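Local structure of ribosomal RNA methyltransferase, putative (Plasmodium falciparum, 2PLW) at residues A[34-39]-A[188-193]; A[9-14]-A[41-46]. The protein binds S-adenosylmethionine and is probably an RNA methyltransferase of the RlmE family, acting on the 2'-O of a uridine in ribosomal RNA. All blocks are in the same frame, centred on the assembly; numbering follows the deposited sequence.

Interaction 1 of 2, residues A[34-39]-A[188-193]; sequences GSWCQV and EIYLVC. With SAM (S-adenosylmethionine), chain C.
Trp-36 and Tyr-190 reach toward each other from opposite directions and meet with the CZ2-CH2 side of the indole against the CE1-CZ-OH end of the phenol. The Tyr-190 OH lies at the edge of the indole, near its plane, 3.5 Å from Trp-36 CZ2. Beside it, Trp-36 CH2 packs on Tyr-190 CE1 at 3.6 Å. The two ring planes are inclined by 36°, an oblique pairing with centroids 5.9 Å apart. The Trp-36 CG is anti to its carbonyl carbon (chi1 -82°), which sends the indole across the gap to the strand. One face of that indole carries the SAM amine: SAM N sits 3.5 Å above the plane, offset toward the rim. The helix start holds the SAM carboxylate. The backbone N atoms of Gly-34 and Ser-35 both donate to SAM OXT at 2.9 Å, and Trp-36 N gives SAM O a weak hydrogen bond. Gly-34 is the N-cap, so the helix N-terminus would add electrostatic attraction for the carboxylate. Outside the pair, Trp-36 NE1 is hydrogen-bonded to Ala-6 O. The Tyr-190 OH is hydrogen-bonded to Asp-113 OD1, while Asp-113 OD2 binds SAM. Tyr-190 also touches Lys-153, the predicted proton acceptor. Gly-34 belongs to the glycine-rich cofactor loop of the Rossmann-like fold. Helix 35-43 follows the loop, helix 7-17 packs against both aromatic side chains, and strand 188-196 lies antiparallel between strands 148-155 and 171-176.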
ATOM      1  N   GLY A  34      -6.408  -1.890 -11.581  1.00 16.32           N
ATOM      2  CA  GLY A  34      -5.413  -0.846 -11.841  1.00 15.45           C
ATOM      3  C   GLY A  34      -5.813   0.595 -11.700  1.00 15.60           C
ATOM      4  O   GLY A  34      -5.048   1.458 -12.103  1.00 16.29           O
ATOM      5  N   SER A  35      -6.964   0.883 -11.081  1.00 15.56           N
ATOM      6  CA  SER A  35      -7.417   2.275 -11.025  1.00 16.12           C
ATOM      7  C   SER A  35      -6.605   3.189 -10.119  1.00 15.34           C
ATOM      8  O   SER A  35      -6.513   4.382 -10.394  1.00 14.95           O
ATOM      9  CB  SER A  35      -8.930   2.387 -10.741  1.00 16.40           C
ATOM     10  OG  SER A  35      -9.213   2.192  -9.367  1.00 17.91           O
ATOM     11  N   TRP A  36      -6.012   2.665  -9.042  1.00 14.74           N
ATOM     12  CA  TRP A  36      -5.125   3.496  -8.216  1.00 14.52           C
ATOM     13  C   TRP A  36      -3.907   3.873  -9.032  1.00 14.85           C
ATOM     14  O   TRP A  36      -3.407   4.989  -8.938  1.00 14.17           O
ATOM     15  CB  TRP A  36      -4.728   2.764  -6.909  1.00 14.50           C
ATOM     16  CG  TRP A  36      -5.792   2.888  -5.836  1.00 14.48           C
ATOM     17  CD1 TRP A  36      -7.157   3.100  -6.020  1.00 14.95           C
ATOM     18  CD2 TRP A  36      -5.592   2.856  -4.405  1.00 15.53           C
ATOM     19  NE1 TRP A  36      -7.793   3.202  -4.799  1.00 14.32           N
ATOM     20  CE2 TRP A  36      -6.864   3.063  -3.795  1.00 14.41           C
ATOM     21  CE3 TRP A  36      -4.464   2.692  -3.580  1.00 15.41           C
ATOM     22  CZ2 TRP A  36      -7.043   3.076  -2.409  1.00 13.16           C
ATOM     23  CZ3 TRP A  36      -4.637   2.741  -2.197  1.00 13.99           C
ATOM     24  CH2 TRP A  36      -5.918   2.921  -1.623  1.00 15.37           C
ATOM     25  N   CYS A  37      -3.425   2.923  -9.826  1.00 15.13           N
ATOM     26  CA  CYS A  37      -2.301   3.190 -10.719  1.00 15.66           C
ATOM     27  C   CYS A  37      -2.689   4.315 -11.700  1.00 15.77           C
ATOM     28  O   CYS A  37      -1.895   5.208 -11.961  1.00 15.07           O
ATOM     29  CB  CYS A  37      -1.878   1.938 -11.465  1.00 16.30           C
ATOM     30  SG  CYS A  37      -0.822   0.853 -10.437  1.00 20.12           S
ATOM     31  N   GLN A  38      -3.907   4.252 -12.221  1.00 16.08           N
ATOM     32  CA  GLN A  38      -4.399   5.319 -13.104  1.00 16.73           C
ATOM     33  C   GLN A  38      -4.480   6.662 -12.410  1.00 16.70           C
ATOM     34  O   GLN A  38      -4.099   7.671 -12.993  1.00 17.78           O
ATOM     35  CB  GLN A  38      -5.782   4.973 -13.645  1.00 16.55           C
ATOM     36  CG  GLN A  38      -5.767   3.784 -14.538  1.00 16.65           C
ATOM     37  CD  GLN A  38      -7.151   3.448 -14.969  1.00 16.20           C
ATOM     38  OE1 GLN A  38      -7.947   2.959 -14.174  1.00 16.86           O
ATOM     39  NE2 GLN A  38      -7.452   3.689 -16.243  1.00 19.73           N
ATOM     40  N   VAL A  39      -4.971   6.689 -11.167  1.00 17.23           N
ATOM     41  CA  VAL A  39      -5.060   7.945 -10.402  1.00 16.96           C
ATOM     42  C   VAL A  39      -3.660   8.510 -10.151  1.00 16.87           C
ATOM     43  O   VAL A  39      -3.415   9.712 -10.295  1.00 17.38           O
ATOM     44  CB  VAL A  39      -5.777   7.726  -9.035  1.00 16.97           C
ATOM     45  CG1 VAL A  39      -5.572   8.917  -8.112  1.00 16.97           C
ATOM     46  CG2 VAL A  39      -7.267   7.446  -9.250  1.00 16.61           C
ATOM     47  N   GLU A 188     -14.300  -0.716   6.726  1.00 28.73           N
ATOM     48  CA  GLU A 188     -12.883  -0.577   6.372  1.00 26.33           C
ATOM     49  C   GLU A 188     -12.349   0.816   6.646  1.00 24.27           C
ATOM     50  O   GLU A 188     -13.068   1.807   6.530  1.00 23.46           O
ATOM     51  CB  GLU A 188     -12.665  -0.903   4.906  1.00 27.08           C
ATOM     52  CG  GLU A 188     -12.603  -2.391   4.613  1.00 29.55           C
ATOM     53  CD  GLU A 188     -12.591  -2.678   3.132  1.00 33.74           C
ATOM     54  OE1 GLU A 188     -13.026  -1.799   2.353  1.00 34.94           O
ATOM     55  OE2 GLU A 188     -12.141  -3.789   2.749  1.00 37.14           O
ATOM     56  N   ILE A 189     -11.074   0.885   7.024  1.00 20.94           N
ATOM     57  CA  ILE A 189     -10.417   2.160   7.279  1.00 18.92           C
ATOM     58  C   ILE A 189      -9.073   2.080   6.595  1.00 17.60           C
ATOM     59  O   ILE A 189      -8.663   0.990   6.185  1.00 16.21           O
ATOM     60  CB  ILE A 189     -10.198   2.454   8.796  1.00 19.35           C
ATOM     61  CG1 ILE A 189      -9.462   1.297   9.509  1.00 19.88           C
ATOM     62  CG2 ILE A 189     -11.530   2.762   9.522  1.00 19.86           C
ATOM     63  CD1 ILE A 189      -7.974   1.556   9.705  1.00 24.49           C
ATOM     64  N   TYR A 190      -8.422   3.227   6.459  1.00 17.00           N
ATOM     65  CA  TYR A 190      -7.016   3.259   6.075  1.00 17.56           C
ATOM     66  C   TYR A 190      -6.201   3.798   7.235  1.00 16.51           C
ATOM     67  O   TYR A 190      -6.624   4.741   7.899  1.00 17.19           O
ATOM     68  CB  TYR A 190      -6.798   4.120   4.826  1.00 18.23           C
ATOM     69  CG  TYR A 190      -7.435   3.566   3.577  1.00 18.57           C
ATOM     70  CD1 TYR A 190      -6.746   2.656   2.756  1.00 18.31           C
ATOM     71  CD2 TYR A 190      -8.729   3.950   3.204  1.00 19.75           C
ATOM     72  CE1 TYR A 190      -7.312   2.157   1.596  1.00 19.16           C
ATOM     73  CE2 TYR A 190      -9.315   3.446   2.037  1.00 19.29           C
ATOM     74  CZ  TYR A 190      -8.607   2.546   1.249  1.00 20.20           C
ATOM     75  OH  TYR A 190      -9.217   2.064   0.106  1.00 21.74           O
ATOM     76  N   LEU A 191      -5.031   3.194   7.476  1.00 15.41           N
ATOM     77  CA  LEU A 191      -4.049   3.758   8.390  1.00 15.17           C
ATOM     78  C   LEU A 191      -3.085   4.572   7.520  1.00 14.91           C
ATOM     79  O   LEU A 191      -2.467   4.029   6.619  1.00 15.06           O
ATOM     80  CB  LEU A 191      -3.312   2.671   9.162  1.00 16.09           C
ATOM     81  CG  LEU A 191      -4.208   1.784  10.047  1.00 16.95           C
ATOM     82  CD1 LEU A 191      -3.526   0.422  10.360  1.00 19.46           C
ATOM     83  CD2 LEU A 191      -4.600   2.508  11.325  1.00 21.61           C
ATOM     84  N   VAL A 192      -3.059   5.875   7.753  1.00 14.06           N
ATOM     85  CA  VAL A 192      -2.231   6.816   6.995  1.00 13.85           C
ATOM     86  C   VAL A 192      -1.007   7.180   7.812  1.00 14.23           C
ATOM     87  O   VAL A 192      -1.116   7.800   8.883  1.00 14.27           O
ATOM     88  CB  VAL A 192      -3.046   8.096   6.637  1.00 14.77           C
ATOM     89  CG1 VAL A 192      -2.174   9.052   5.829  1.00 14.74           C
ATOM     90  CG2 VAL A 192      -4.253   7.713   5.852  1.00 14.31           C
ATOM     91  N   CYS A 193       0.180   6.812   7.313  1.00 13.29           N
ATOM     92  CA  CYS A 193       1.383   6.944   8.090  1.00 13.08           C
ATOM     93  C   CYS A 193       2.338   7.866   7.364  1.00 13.17           C
ATOM     94  O   CYS A 193       2.696   7.615   6.214  1.00 13.55           O
ATOM     95  CB  CYS A 193       2.058   5.568   8.237  1.00 13.42           C
ATOM     96  SG  CYS A 193       0.931   4.284   8.848  1.00 13.60           S
TER
HETATM   97  N   SAM C 203      -6.916  -0.482  -5.689  1.00 21.44           N
HETATM   98  CA  SAM C 203      -7.320  -1.385  -6.819  1.00 21.54           C
HETATM   99  C   SAM C 203      -7.782  -0.588  -8.040  1.00 21.26           C
HETATM  100  O   SAM C 203      -8.066   0.603  -7.901  1.00 21.25           O
HETATM  101  OXT SAM C 203      -7.855  -1.080  -9.173  1.00 20.36           O
HETATM  102  CB  SAM C 203      -8.422  -2.338  -6.340  1.00 21.36           C
HETATM  103  CG  SAM C 203      -7.803  -3.340  -5.368  1.00 23.28           C
HETATM  104  SD  SAM C 203      -8.816  -4.788  -5.007  1.00 28.18           S
HETATM  105  CE  SAM C 203     -10.085  -3.980  -4.019  1.00 27.41           C
HETATM  106  C5' SAM C 203      -7.840  -5.643  -3.742  1.00 22.22           C
HETATM  107  C4' SAM C 203      -6.699  -6.437  -4.378  1.00 17.87           C
HETATM  108  O4' SAM C 203      -5.832  -6.882  -3.331  1.00 18.07           O
HETATM  109  C3' SAM C 203      -7.122  -7.702  -5.166  1.00 18.91           C
HETATM  110  O3' SAM C 203      -6.874  -7.549  -6.547  1.00 18.51           O
HETATM  111  C2' SAM C 203      -6.266  -8.825  -4.562  1.00 17.51           C
HETATM  112  O2' SAM C 203      -5.727  -9.772  -5.478  1.00 17.29           O
HETATM  113  C1' SAM C 203      -5.176  -8.039  -3.856  1.00 15.81           C
HETATM  114  N9  SAM C 203      -4.477  -8.737  -2.776  1.00 18.72           N
HETATM  115  C8  SAM C 203      -5.004  -9.348  -1.657  1.00 18.33           C
HETATM  116  N7  SAM C 203      -3.987  -9.827  -0.910  1.00 16.83           N
HETATM  117  C5  SAM C 203      -2.824  -9.521  -1.543  1.00 17.67           C
HETATM  118  C6  SAM C 203      -1.480  -9.751  -1.241  1.00 17.20           C
HETATM  119  N6  SAM C 203      -1.123 -10.397  -0.140  1.00 16.52           N
HETATM  120  N1  SAM C 203      -0.499  -9.302  -2.089  1.00 18.26           N
HETATM  121  C2  SAM C 203      -0.813  -8.617  -3.248  1.00 18.01           C
HETATM  122  N3  SAM C 203      -2.140  -8.373  -3.545  1.00 16.31           N
HETATM  123  C4  SAM C 203      -3.119  -8.834  -2.714  1.00 17.56           C

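Interaction 2 of 2, residues A[9-14]-A[41-46]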
ATOM      1  N   LYS A   9     -11.593   6.399  -3.974  1.00 17.41           N
ATOM      2  CA  LYS A   9     -11.010   6.301  -2.626  1.00 17.68           C
ATOM      3  C   LYS A   9      -9.602   6.884  -2.595  1.00 16.81           C
ATOM      4  O   LYS A   9      -9.225   7.516  -1.635  1.00 16.76           O
ATOM      5  CB  LYS A   9     -10.983   4.841  -2.155  1.00 17.88           C
ATOM      6  CG  LYS A   9     -12.394   4.297  -1.943  1.00 22.05           C
ATOM      7  CD  LYS A   9     -12.427   2.950  -1.225  1.00 25.99           C
ATOM      8  CE  LYS A   9     -12.022   1.832  -2.147  1.00 28.20           C
ATOM      9  NZ  LYS A   9     -12.700   0.532  -1.835  1.00 27.69           N
ATOM     10  N   LEU A  10      -8.800   6.630  -3.631  1.00 16.40           N
ATOM     11  CA  LEU A  10      -7.449   7.208  -3.648  1.00 16.21           C
ATOM     12  C   LEU A  10      -7.492   8.712  -3.871  1.00 16.02           C
ATOM     13  O   LEU A  10      -6.762   9.474  -3.232  1.00 15.18           O
ATOM     14  CB  LEU A  10      -6.537   6.502  -4.654  1.00 16.07           C
ATOM     15  CG  LEU A  10      -5.079   7.006  -4.584  1.00 14.65           C
ATOM     16  CD1 LEU A  10      -4.439   6.807  -3.183  1.00 17.57           C
ATOM     17  CD2 LEU A  10      -4.262   6.279  -5.623  1.00 16.55           C
ATOM     18  N   ILE A  11      -8.380   9.147  -4.767  1.00 17.04           N
ATOM     19  CA  ILE A  11      -8.595  10.591  -4.971  1.00 17.57           C
ATOM     20  C   ILE A  11      -8.944  11.295  -3.635  1.00 18.46           C
ATOM     21  O   ILE A  11      -8.396  12.342  -3.313  1.00 18.71           O
ATOM     22  CB  ILE A  11      -9.676  10.824  -6.058  1.00 17.66           C
ATOM     23  CG1 ILE A  11      -9.143  10.386  -7.421  1.00 17.31           C
ATOM     24  CG2 ILE A  11     -10.128  12.291  -6.081  1.00 17.36           C
ATOM     25  CD1 ILE A  11     -10.225  10.050  -8.445  1.00 19.49           C
ATOM     26  N   GLU A  12      -9.843  10.704  -2.851  1.00 18.67           N
ATOM     27  CA  GLU A  12     -10.219  11.237  -1.551  1.00 20.53           C
ATOM     28  C   GLU A  12      -9.006  11.283  -0.612  1.00 19.58           C
ATOM     29  O   GLU A  12      -8.754  12.291   0.040  1.00 19.31           O
ATOM     30  CB  GLU A  12     -11.347  10.380  -0.963  1.00 20.33           C
ATOM     31  CG  GLU A  12     -11.749  10.711   0.457  1.00 23.88           C
ATOM     32  CD  GLU A  12     -12.807   9.759   1.021  1.00 26.08           C
ATOM     33  OE1 GLU A  12     -13.380   8.941   0.248  1.00 29.17           O
ATOM     34  OE2 GLU A  12     -13.055   9.844   2.259  1.00 31.99           O
ATOM     35  N   LEU A  13      -8.256  10.177  -0.566  1.00 18.51           N
ATOM     36  CA  LEU A  13      -7.084  10.087   0.290  1.00 17.97           C
ATOM     37  C   LEU A  13      -6.051  11.162  -0.049  1.00 17.87           C
ATOM     38  O   LEU A  13      -5.544  11.842   0.845  1.00 18.45           O
ATOM     39  CB  LEU A  13      -6.449   8.700   0.188  1.00 17.59           C
ATOM     40  CG  LEU A  13      -7.156   7.592   0.978  1.00 14.69           C
ATOM     41  CD1 LEU A  13      -6.627   6.243   0.504  1.00 16.06           C
ATOM     42  CD2 LEU A  13      -6.935   7.782   2.475  1.00 16.73           C
ATOM     43  N   ASP A  14      -5.738  11.299  -1.335  1.00 18.17           N
ATOM     44  CA  ASP A  14      -4.717  12.250  -1.758  1.00 18.93           C
ATOM     45  C   ASP A  14      -5.210  13.684  -1.598  1.00 20.13           C
ATOM     46  O   ASP A  14      -4.443  14.569  -1.261  1.00 19.95           O
ATOM     47  CB  ASP A  14      -4.235  12.005  -3.180  1.00 18.85           C
ATOM     48  CG  ASP A  14      -3.010  12.860  -3.530  1.00 21.81           C
ATOM     49  OD1 ASP A  14      -2.000  12.780  -2.801  1.00 21.34           O
ATOM     50  OD2 ASP A  14      -3.080  13.673  -4.478  1.00 22.05           O
ATOM     51  N   LEU A  41      -1.010   8.038 -11.953  1.00 18.43           N
ATOM     52  CA  LEU A  41      -0.583   8.613 -13.241  1.00 19.67           C
ATOM     53  C   LEU A  41      -1.150  10.016 -13.473  1.00 20.84           C
ATOM     54  O   LEU A  41      -0.401  10.921 -13.810  1.00 19.66           O
ATOM     55  CB  LEU A  41      -0.918   7.684 -14.407  1.00 20.03           C
ATOM     56  CG  LEU A  41      -0.057   6.458 -14.657  1.00 20.71           C
ATOM     57  CD1 LEU A  41      -0.769   5.554 -15.644  1.00 21.94           C
ATOM     58  CD2 LEU A  41       1.333   6.826 -15.214  1.00 22.59           C
ATOM     59  N   GLU A  42      -2.452  10.193 -13.261  1.00 22.12           N
ATOM     60  CA  GLU A  42      -3.111  11.499 -13.434  1.00 24.19           C
ATOM     61  C   GLU A  42      -2.534  12.597 -12.565  1.00 24.71           C
ATOM     62  O   GLU A  42      -2.322  13.728 -13.019  1.00 25.55           O
ATOM     63  CB  GLU A  42      -4.588  11.392 -13.075  1.00 25.20           C
ATOM     64  CG  GLU A  42      -5.410  10.677 -14.080  1.00 28.29           C
ATOM     65  CD  GLU A  42      -6.825  10.459 -13.596  1.00 30.91           C
ATOM     66  OE1 GLU A  42      -7.101  10.633 -12.372  1.00 32.47           O
ATOM     67  OE2 GLU A  42      -7.660  10.091 -14.443  1.00 35.22           O
ATOM     68  N   ARG A  43      -2.326  12.265 -11.296  1.00 24.11           N
ATOM     69  CA  ARG A  43      -1.913  13.240 -10.315  1.00 24.74           C
ATOM     70  C   ARG A  43      -0.427  13.551 -10.418  1.00 24.91           C
ATOM     71  O   ARG A  43       0.036  14.547  -9.874  1.00 26.00           O
ATOM     72  CB  ARG A  43      -2.306  12.779  -8.927  1.00 24.52           C
ATOM     73  CG  ARG A  43      -3.800  12.617  -8.827  1.00 25.28           C
ATOM     74  CD  ARG A  43      -4.301  12.939  -7.478  1.00 27.75           C
ATOM     75  NE  ARG A  43      -5.674  13.410  -7.561  1.00 28.51           N
ATOM     76  CZ  ARG A  43      -6.261  14.167  -6.649  1.00 25.16           C
ATOM     77  NH1 ARG A  43      -5.617  14.519  -5.549  1.00 23.12           N
ATOM     78  NH2 ARG A  43      -7.518  14.535  -6.828  1.00 27.25           N
ATOM     79  N   THR A  44       0.312  12.708 -11.130  1.00 24.51           N
ATOM     80  CA  THR A  44       1.738  12.963 -11.311  1.00 24.83           C
ATOM     81  C   THR A  44       2.045  13.228 -12.795  1.00 26.10           C
ATOM     82  O   THR A  44       3.159  13.029 -13.231  1.00 27.04           O
ATOM     83  CB  THR A  44       2.609  11.798 -10.744  1.00 24.12           C
ATOM     84  OG1 THR A  44       2.290  10.589 -11.426  1.00 20.53           O
ATOM     85  CG2 THR A  44       2.382  11.584  -9.246  1.00 23.05           C
ATOM     86  N   LYS A  45       1.056  13.706 -13.556  1.00 28.07           N
ATOM     87  CA  LYS A  45       1.122  13.715 -15.043  1.00 29.97           C
ATOM     88  C   LYS A  45       2.379  14.337 -15.682  1.00 31.24           C
ATOM     89  O   LYS A  45       2.969  13.768 -16.610  1.00 32.21           O
ATOM     90  CB  LYS A  45      -0.155  14.336 -15.646  1.00 30.64           C
ATOM     91  N   ASN A  46       2.798  15.494 -15.183  1.00 32.31           N
ATOM     92  CA  ASN A  46       3.972  16.164 -15.754  1.00 33.04           C
ATOM     93  C   ASN A  46       5.119  16.130 -14.763  1.00 31.96           C
ATOM     94  O   ASN A  46       5.924  17.060 -14.700  1.00 32.40           O
ATOM     95  CB  ASN A  46       3.659  17.616 -16.106  1.00 34.20           C
ATOM     96  CG  ASN A  46       2.270  17.792 -16.651  1.00 36.27           C
ATOM     97  OD1 ASN A  46       1.421  18.415 -16.011  1.00 37.86           O
ATOM     98  ND2 ASN A  46       2.019  17.225 -17.837  1.00 39.28           N
TER
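Asp-14 and Arg-43 form a salt bridge between helix 7-17 and the C-terminal end of helix 35-43. Arg-43 NH1 donates to Asp-14 OD2 at 2.9 Å, with an N-H...acceptor angle of 160°. The bond uses the anti side of the oxygen. The oxygen is nearly in the guanidinium plane, at its edge, but the carboxylate is turned 79° against that plane. Arg-43 NH1 alone bonds to this oxygen, while Arg-43 NE stays 4.0 Å from Asp-14 OD2. This is a single-point bridge and not a two-pronged one. The two side chains run antiparallel alongside one another, which also brings Arg-43 CD within 3.3 Å of Asp-14 OD2. Asp-14 CG is anti to the backbone N (chi1 -171°), and this swings the carboxylate toward helix 35-43. Both partners have further bonds. Asp-14 OD1 accepts from the backbone N atoms of Phe-19 and Leu-20, just beyond the helix. Arg-43 NH1 also donates to Asn-15 OD1. Around this polar core the packing is modest. Ile-11 CG2 lies 3.5 Å from Arg-43 NH2, where the two side chains cross at about a right angle. The Ile-11 carbonyl O sits over one face of the guanidinium. Ile-11 also touches Val-39 and Tyr-2. The contact is an inter-helix salt bridge of the methyltransferase domain. The buried Asp-14 carboxylate is held from both oxygens, by one charge and two backbone N-H groups. That environment would probably keep it ionised, and it ties the end of one helix to the turn after the other.

How the interactions relate
Both contacts use helix 35-43, at opposite ends. Interaction 1 lies at its N-terminal end, where SAM is bound. Interaction 2 lies at its C-terminal end, and the Ile-11 side chain is about 10 Å from the bound SAM. The contact centres are 10 Å apart, and side chains of helix 7-17 join them. Leu-10 CB packs on Trp-36 NE1 at 3.5 Å, and Lys-9 CD lies 3.6 Å from Tyr-190 OH. One turn further along helix 35-43, Val-39 CG1 is 3.9 Å from both Leu-10 CD2 and Ile-11 CG1. Segment 9-14 thus connects the cofactor-side aromatic pair with the more peripheral salt bridge.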